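Local coordinates for uncharacterized lipoprotein GfcB (Escherichia coli K12, PDB 2IN5) that is of unknown function but, as a membrane lipoprotein related to group 4 capsule protein B, probably takes part in capsule polysaccharide production or export, at residues D26-Q30 against I140-N144; L32-T36 against T193-P197; S123-S127 against V154-R158. All coordinates share one frame; numbering follows the deposited sequence.

Interaction 1: D26-Q30 against I140-N144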
loop_
_atom_site.group_PDB
_atom_site.type_symbol
_atom_site.label_atom_id
_atom_site.label_comp_id
_atom_site.label_asym_id
_atom_site.label_seq_id
_atom_site.Cartn_x
_atom_site.Cartn_y
_atom_site.Cartn_z
ATOM N N ASP A 26 6.199 -11.941 -25.366
ATOM C CA ASP A 26 6.526 -13.073 -24.499
ATOM C C ASP A 26 7.929 -12.949 -23.897
ATOM O O ASP A 26 8.212 -13.485 -22.820
ATOM C CB ASP A 26 6.403 -14.374 -25.301
ATOM C CG ASP A 26 6.444 -15.609 -24.425
ATOM O OD1 ASP A 26 7.489 -15.848 -23.784
ATOM O OD2 ASP A 26 5.426 -16.337 -24.382
ATOM N N GLN A 27 8.800 -12.236 -24.604
ATOM C CA GLN A 27 10.172 -12.025 -24.159
ATOM C C GLN A 27 10.235 -10.825 -23.213
ATOM O O GLN A 27 11.069 -10.773 -22.305
ATOM C CB GLN A 27 11.077 -11.792 -25.374
ATOM C CG GLN A 27 12.549 -11.606 -25.048
ATOM C CD GLN A 27 13.087 -12.701 -24.154
ATOM O OE1 GLN A 27 12.901 -13.891 -24.423
ATOM N NE2 GLN A 27 13.766 -12.305 -23.081
ATOM N N GLN A 28 9.345 -9.863 -23.430
ATOM C CA GLN A 28 9.300 -8.673 -22.593
ATOM C C GLN A 28 8.749 -8.991 -21.203
ATOM O O GLN A 28 9.150 -8.377 -20.213
ATOM C CB GLN A 28 8.465 -7.581 -23.273
ATOM C CG GLN A 28 9.300 -6.575 -24.065
ATOM C CD GLN A 28 10.107 -7.208 -25.194
ATOM O OE1 GLN A 28 9.559 -7.580 -26.233
ATOM N NE2 GLN A 28 11.416 -7.336 -24.987
ATOM N N ILE A 29 7.837 -9.958 -21.137
ATOM C CA ILE A 29 7.242 -10.373 -19.872
ATOM C C ILE A 29 8.340 -10.916 -18.952
ATOM O O ILE A 29 8.486 -10.472 -17.816
ATOM C CB ILE A 29 6.166 -11.484 -20.085
ATOM C CG1 ILE A 29 5.003 -10.948 -20.928
ATOM C CG2 ILE A 29 5.655 -11.992 -18.737
ATOM C CD1 ILE A 29 4.261 -9.775 -20.307
ATOM N N GLN A 30 9.117 -11.872 -19.448
ATOM C CA GLN A 30 10.185 -12.454 -18.650
ATOM C C GLN A 30 11.273 -11.431 -18.354
ATOM O O GLN A 30 12.126 -11.650 -17.491
ATOM C CB GLN A 30 10.788 -13.658 -19.370
ATOM C CG GLN A 30 9.784 -14.752 -19.693
ATOM C CD GLN A 30 10.412 -15.892 -20.464
ATOM O OE1 GLN A 30 11.006 -15.682 -21.525
ATOM N NE2 GLN A 30 10.287 -17.109 -19.937
ATOM N N ILE A 140 3.135 -20.754 -19.270
ATOM C CA ILE A 140 2.904 -19.362 -18.934
ATOM C C ILE A 140 4.110 -18.523 -19.310
ATOM O O ILE A 140 5.215 -18.757 -18.814
ATOM C CB ILE A 140 2.661 -19.211 -17.415
ATOM C CG1 ILE A 140 1.422 -20.010 -17.005
ATOM C CG2 ILE A 140 2.546 -17.746 -17.051
ATOM C CD1 ILE A 140 1.311 -20.251 -15.514
ATOM N N ALA A 141 3.892 -17.531 -20.168
ATOM C CA ALA A 141 4.977 -16.669 -20.617
ATOM C C ALA A 141 6.023 -17.534 -21.307
ATOM O O ALA A 141 7.226 -17.300 -21.176
ATOM C CB ALA A 141 5.594 -15.930 -19.435
ATOM N N GLY A 142 5.541 -18.551 -22.019
ATOM C CA GLY A 142 6.417 -19.443 -22.755
ATOM C C GLY A 142 7.278 -20.378 -21.937
ATOM O O GLY A 142 8.341 -20.804 -22.385
ATOM N N ARG A 143 6.835 -20.704 -20.735
ATOM C CA ARG A 143 7.591 -21.606 -19.888
ATOM C C ARG A 143 6.660 -22.624 -19.272
ATOM O O ARG A 143 5.479 -22.353 -19.039
ATOM C CB ARG A 143 8.300 -20.840 -18.780
ATOM C CG ARG A 143 9.635 -20.264 -19.166
ATOM C CD ARG A 143 10.254 -19.580 -17.957
ATOM N NE ARG A 143 10.106 -20.414 -16.762
ATOM C CZ ARG A 143 10.717 -21.581 -16.582
ATOM N NH1 ARG A 143 10.512 -22.269 -15.467
ATOM N NH2 ARG A 143 11.547 -22.049 -17.508
ATOM N N ASN A 144 7.203 -23.804 -19.012
ATOM C CA ASN A 144 6.428 -24.863 -18.415
ATOM C C ASN A 144 6.533 -24.836 -16.905
ATOM O O ASN A 144 7.589 -24.536 -16.344
ATOM C CB ASN A 144 6.899 -26.220 -18.919
ATOM C CG ASN A 144 6.380 -26.531 -20.288
ATOM O OD1 ASN A 144 5.358 -25.991 -20.707
ATOM N ND2 ASN A 144 7.065 -27.421 -20.993
#
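Ala141, Gln30 and Asp26 share most of the surface buried here, and they meet at the tip of a two-residue beta turn. Ala141 and Gly142 both have left-handed helical backbone angles, as in a type I' turn, and the hairpin closes through reciprocal backbone hydrogen bonds between Ile140 and Arg143. The turn thereby presents the methyl group and carbonyl of Ala141 to the short helix of residues 26-30.

The methyl side is apolar: Ala141 CB lies 4.0 Å from Ile29 CG2, while the longer branch of that isoleucine leads away from the turn. The carbonyl side is polar but loosely matched. With its carboxylate carbon swung anti to the backbone nitrogen (chi1 -168°), Asp26 reaches the turn with both oxygens. Its OD2 comes to 3.2 Å from Gly142 N at an angle too poor for a hydrogen bond, and its OD1 stands 3.0 Å from Ala141 O, an acceptor facing an acceptor. The exact rotation of this exposed carboxylate is therefore best treated as doubtful.

Gln30 comes from one turn further along the helix. Its chain runs straight out beyond CG (chi2 177°), bringing NE2 to 3.2 Å from Arg143 CD, against the aliphatic part of the arginine. The same NE2 also comes to 3.3 Å from Ala141 O, again at an angle too poor for a hydrogen bond, so the amide meets the turn by packing over its carbonyl side.

The result is a surface contact in which helix 26-31 rests on the turn between strands 120-140 and 143-156. On its buried side, Ile29 also packs on Val24, in the loop that precedes the helix.

Interaction 2: L32-T36 against T193-P197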
loop_
_atom_site.group_PDB
_atom_site.type_symbol
_atom_site.label_atom_id
_atom_site.label_comp_id
_atom_site.label_asym_id
_atom_site.label_seq_id
_atom_site.Cartn_x
_atom_site.Cartn_y
_atom_site.Cartn_z
ATOM N N LEU A 32 10.493 -8.231 -17.466
ATOM C CA LEU A 32 10.022 -7.320 -16.426
ATOM C C LEU A 32 10.584 -7.804 -15.090
ATOM O O LEU A 32 10.440 -8.972 -14.723
ATOM C CB LEU A 32 8.497 -7.262 -16.392
ATOM C CG LEU A 32 7.885 -6.518 -17.588
ATOM C CD1 LEU A 32 6.382 -6.496 -17.450
ATOM C CD2 LEU A 32 8.419 -5.096 -17.672
ATOM N N PRO A 33 11.252 -6.902 -14.356
ATOM C CA PRO A 33 11.864 -7.204 -13.060
ATOM C C PRO A 33 10.883 -7.536 -11.934
ATOM O O PRO A 33 11.240 -8.236 -10.984
ATOM C CB PRO A 33 12.700 -5.959 -12.785
ATOM C CG PRO A 33 11.876 -4.874 -13.396
ATOM C CD PRO A 33 11.385 -5.473 -14.693
ATOM N N TYR A 34 9.647 -7.062 -12.060
ATOM C CA TYR A 34 8.615 -7.298 -11.054
ATOM C C TYR A 34 7.496 -8.222 -11.509
ATOM O O TYR A 34 7.321 -8.470 -12.699
ATOM C CB TYR A 34 8.019 -5.962 -10.604
ATOM C CG TYR A 34 7.822 -4.987 -11.738
ATOM C CD1 TYR A 34 6.786 -5.148 -12.658
ATOM C CD2 TYR A 34 8.709 -3.926 -11.921
ATOM C CE1 TYR A 34 6.646 -4.272 -13.734
ATOM C CE2 TYR A 34 8.575 -3.051 -12.987
ATOM C CZ TYR A 34 7.547 -3.229 -13.888
ATOM O OH TYR A 34 7.427 -2.357 -14.946
ATOM N N SER A 35 6.741 -8.716 -10.535
ATOM C CA SER A 35 5.628 -9.622 -10.767
ATOM C C SER A 35 4.479 -8.974 -11.528
ATOM O O SER A 35 4.182 -7.795 -11.355
ATOM C CB SER A 35 5.136 -10.175 -9.425
ATOM O OG SER A 35 6.176 -10.887 -8.771
ATOM N N THR A 36 3.840 -9.756 -12.385
ATOM C CA THR A 36 2.734 -9.252 -13.176
ATOM C C THR A 36 1.681 -10.331 -13.266
ATOM O O THR A 36 1.919 -11.463 -12.864
ATOM C CB THR A 36 3.203 -8.819 -14.588
ATOM O OG1 THR A 36 3.829 -9.921 -15.256
ATOM C CG2 THR A 36 4.206 -7.676 -14.481
ATOM N N THR A 193 -3.699 -15.177 -13.915
ATOM C CA THR A 193 -2.528 -15.938 -14.322
ATOM C C THR A 193 -1.305 -15.122 -13.917
ATOM O O THR A 193 -1.118 -13.996 -14.372
ATOM C CB THR A 193 -2.519 -16.204 -15.853
ATOM O OG1 THR A 193 -3.663 -16.988 -16.209
ATOM C CG2 THR A 193 -1.267 -16.978 -16.257
ATOM N N PHE A 194 -0.487 -15.691 -13.040
ATOM C CA PHE A 194 0.701 -15.006 -12.556
ATOM C C PHE A 194 1.893 -15.364 -13.411
ATOM O O PHE A 194 2.368 -16.493 -13.388
ATOM C CB PHE A 194 0.915 -15.371 -11.094
ATOM C CG PHE A 194 -0.298 -15.154 -10.264
ATOM C CD1 PHE A 194 -1.348 -16.057 -10.305
ATOM C CD2 PHE A 194 -0.437 -14.002 -9.511
ATOM C CE1 PHE A 194 -2.528 -15.815 -9.610
ATOM C CE2 PHE A 194 -1.616 -13.746 -8.807
ATOM C CZ PHE A 194 -2.658 -14.651 -8.860
ATOM N N LEU A 195 2.361 -14.374 -14.166
ATOM C CA LEU A 195 3.450 -14.537 -15.110
ATOM C C LEU A 195 4.855 -14.717 -14.582
ATOM O O LEU A 195 5.600 -15.558 -15.083
ATOM C CB LEU A 195 3.459 -13.374 -16.102
ATOM C CG LEU A 195 2.270 -13.176 -17.051
ATOM C CD1 LEU A 195 1.928 -14.468 -17.785
ATOM C CD2 LEU A 195 1.087 -12.705 -16.263
ATOM N N LYS A 196 5.239 -13.928 -13.592
ATOM C CA LYS A 196 6.591 -14.054 -13.080
ATOM C C LYS A 196 6.698 -15.198 -12.090
ATOM O O LYS A 196 6.056 -15.194 -11.041
ATOM C CB LYS A 196 7.033 -12.746 -12.448
ATOM C CG LYS A 196 8.408 -12.795 -11.873
ATOM C CD LYS A 196 8.850 -11.411 -11.494
ATOM C CE LYS A 196 10.129 -11.503 -10.743
ATOM N NZ LYS A 196 11.011 -12.415 -11.508
ATOM N N PRO A 197 7.511 -16.209 -12.427
ATOM C CA PRO A 197 7.738 -17.398 -11.606
ATOM C C PRO A 197 8.691 -17.133 -10.455
ATOM O O PRO A 197 9.679 -16.426 -10.614
ATOM C CB PRO A 197 8.309 -18.389 -12.607
ATOM C CG PRO A 197 9.146 -17.505 -13.473
ATOM C CD PRO A 197 8.231 -16.320 -13.710
HETATM O O HOH W 1 6.328 -13.560 -8.801
HETATM O O HOH W 2 3.528 -12.734 -11.057
#
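Lys196 lays its aliphatic chain along the backbone of Pro33, Tyr34 and Ser35. Starting anti to the backbone nitrogen (chi1 179°) and staying extended until a bend at the last torsion, the chain brings CD to 3.5 Å from Tyr34 C, and the next carbon, CE, equally near Pro33 O. The side chains of Thr36 and Leu195 instead cross at about a right angle, with Thr36 OG1 set 3.6 Å from Leu195 CB.

Beside the Thr36 and Leu195 side chains runs a backbone tie. Leu195 N donates to Thr36 O over 3.2 Å, approaching from above the carbonyl plane, 40° out of it. The bond extends the antiparallel pairing of strands 36-41 and 189-194 by one step, in register with the backbone bonding of Thr193 to Tyr38. A water donates to the same Thr36 O at 2.7 Å and accepts from Lys196 N at 3.3 Å, so two donors grip the carbonyl oxygen.

A second water joins Ser35 OG, 2.7 Å away, to Lys196 O. That hydroxyl is also hydrogen-bonded to Gln6 N of the second subunit, whose residues pack against Pro33, Tyr34, Ser35 and Lys196, placing this edge of the contact at the dimer interface.

Interaction 3: S123-S127 against V154-R158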
loop_
_atom_site.group_PDB
_atom_site.type_symbol
_atom_site.label_atom_id
_atom_site.label_comp_id
_atom_site.label_asym_id
_atom_site.label_seq_id
_atom_site.Cartn_x
_atom_site.Cartn_y
_atom_site.Cartn_z
ATOM N N SER A 123 -23.566 -10.065 1.208
ATOM C CA SER A 123 -22.602 -10.804 2.011
ATOM C C SER A 123 -23.100 -12.227 2.213
ATOM O O SER A 123 -24.285 -12.496 2.046
ATOM C CB SER A 123 -22.393 -10.110 3.365
ATOM O OG SER A 123 -23.488 -10.334 4.230
ATOM N N ALA A 124 -22.204 -13.147 2.549
ATOM C CA ALA A 124 -22.620 -14.532 2.750
ATOM C C ALA A 124 -21.580 -15.359 3.494
ATOM O O ALA A 124 -20.420 -14.975 3.584
ATOM C CB ALA A 124 -22.941 -15.177 1.406
ATOM N N THR A 125 -22.005 -16.488 4.046
ATOM C CA THR A 125 -21.088 -17.345 4.773
ATOM C C THR A 125 -20.680 -18.501 3.880
ATOM O O THR A 125 -21.511 -19.320 3.479
ATOM C CB THR A 125 -21.721 -17.874 6.061
ATOM O OG1 THR A 125 -22.073 -16.766 6.896
ATOM C CG2 THR A 125 -20.732 -18.765 6.815
ATOM N N LEU A 126 -19.389 -18.549 3.564
ATOM C CA LEU A 126 -18.855 -19.579 2.691
ATOM C C LEU A 126 -18.042 -20.637 3.401
ATOM O O LEU A 126 -17.206 -20.349 4.263
ATOM C CB LEU A 126 -17.976 -18.956 1.606
ATOM C CG LEU A 126 -18.601 -18.096 0.508
ATOM C CD1 LEU A 126 -19.182 -16.826 1.096
ATOM C CD2 LEU A 126 -17.528 -17.755 -0.509
ATOM N N SER A 127 -18.295 -21.875 3.010
ATOM C CA SER A 127 -17.581 -23.012 3.555
ATOM C C SER A 127 -17.150 -23.856 2.364
ATOM O O SER A 127 -17.959 -24.173 1.492
ATOM C CB SER A 127 -18.492 -23.809 4.492
ATOM O OG SER A 127 -19.720 -24.116 3.861
ATOM N N VAL A 154 -16.964 -24.937 -3.004
ATOM C CA VAL A 154 -17.517 -23.960 -2.078
ATOM C C VAL A 154 -19.039 -23.985 -2.043
ATOM O O VAL A 154 -19.699 -24.221 -3.058
ATOM C CB VAL A 154 -17.063 -22.510 -2.431
ATOM C CG1 VAL A 154 -17.404 -21.570 -1.295
ATOM C CG2 VAL A 154 -15.572 -22.473 -2.720
ATOM N N THR A 155 -19.589 -23.777 -0.855
ATOM C CA THR A 155 -21.034 -23.719 -0.687
ATOM C C THR A 155 -21.326 -22.522 0.213
ATOM O O THR A 155 -20.645 -22.308 1.222
ATOM C CB THR A 155 -21.635 -25.022 -0.046
ATOM O OG1 THR A 155 -21.076 -25.230 1.256
ATOM C CG2 THR A 155 -21.355 -26.242 -0.921
ATOM N N SER A 156 -22.303 -21.714 -0.185
ATOM C CA SER A 156 -22.708 -20.556 0.606
ATOM C C SER A 156 -24.161 -20.775 0.975
ATOM O O SER A 156 -24.823 -21.663 0.440
ATOM C CB SER A 156 -22.557 -19.248 -0.183
ATOM O OG SER A 156 -23.271 -19.297 -1.403
ATOM N N THR A 157 -24.661 -19.954 1.879
ATOM C CA THR A 157 -26.027 -20.107 2.324
ATOM C C THR A 157 -26.799 -18.796 2.216
ATOM O O THR A 157 -26.204 -17.721 2.100
ATOM C CB THR A 157 -26.025 -20.592 3.771
ATOM O OG1 THR A 157 -27.356 -20.927 4.177
ATOM C CG2 THR A 157 -25.467 -19.510 4.664
ATOM N N ARG A 158 -28.125 -18.901 2.246
ATOM C CA ARG A 158 -29.021 -17.742 2.183
ATOM C C ARG A 158 -28.759 -16.753 1.053
ATOM O O ARG A 158 -28.306 -15.637 1.288
ATOM C CB ARG A 158 -28.984 -16.988 3.508
ATOM C CG ARG A 158 -29.313 -17.840 4.706
ATOM C CD ARG A 158 -29.457 -16.979 5.941
ATOM N NE ARG A 158 -30.569 -16.038 5.821
ATOM C CZ ARG A 158 -31.842 -16.397 5.692
ATOM N NH1 ARG A 158 -32.171 -17.683 5.662
ATOM N NH2 ARG A 158 -32.791 -15.472 5.604
HETATM O O HOH W 3 -24.967 -16.546 4.201
#
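Ser127 and Thr155 form an antiparallel hydrogen-bonded pair. Ser127 N donates to Thr155 O at 3.0 Å in a nearly straight bond (169° at the hydrogen), and Thr155 N returns the bond to Ser127 O at 2.9 Å. Both hydroxyls sit between backbone nitrogen and carbonyl carbon (chi1 51° and 61°), which sets Ser127 OG and Thr155 OG1 side by side in a weak hydrogen bond of 3.1 Å.

On the other face of the sheet, Leu126 CD2 packs 3.9 Å from Val154 CG1, and the leucine also lies against the CB of Ser156. This is the far end of the long beta hairpin made by strands 120-140 and 143-156, where the pairing begins to fray. A CA-H...O contact, Ser156 CA to Thr125 O at 3.3 Å, accompanies the pairing, and one step on a water stands in the place of a direct bond, accepting from Thr125 N and donating to Thr157 O.

Flanking strands complete the setting. Leu126 is backed by Ile113 and Arg111 of strand 108-117 and by Trp163 of strand 161-170, which also covers Ser156, while the hydroxyl of Thr125 is hydrogen-bonded to Asp112.

In the fold
Interactions 1 and 2 form one continuous patch, their centres about 9 Å apart. Leu195, just past strand 189-194, bridges the end of strand 120-140 and the helix: its CD1 lies 3.4 Å from Ile140 CG2 and its CB 3.7 Å from Ile29 CG2. The helix of interaction 1 leads directly into the 32-36 segment of interaction 2. Interaction 3 lies on the other side of the chain's centre, with its own centre about 37 Å from that of interaction 1 and about 32 Å from that of interaction 2. Even so, interactions 1 and 3 mark the two ends of a single hairpin, its turn and its open end.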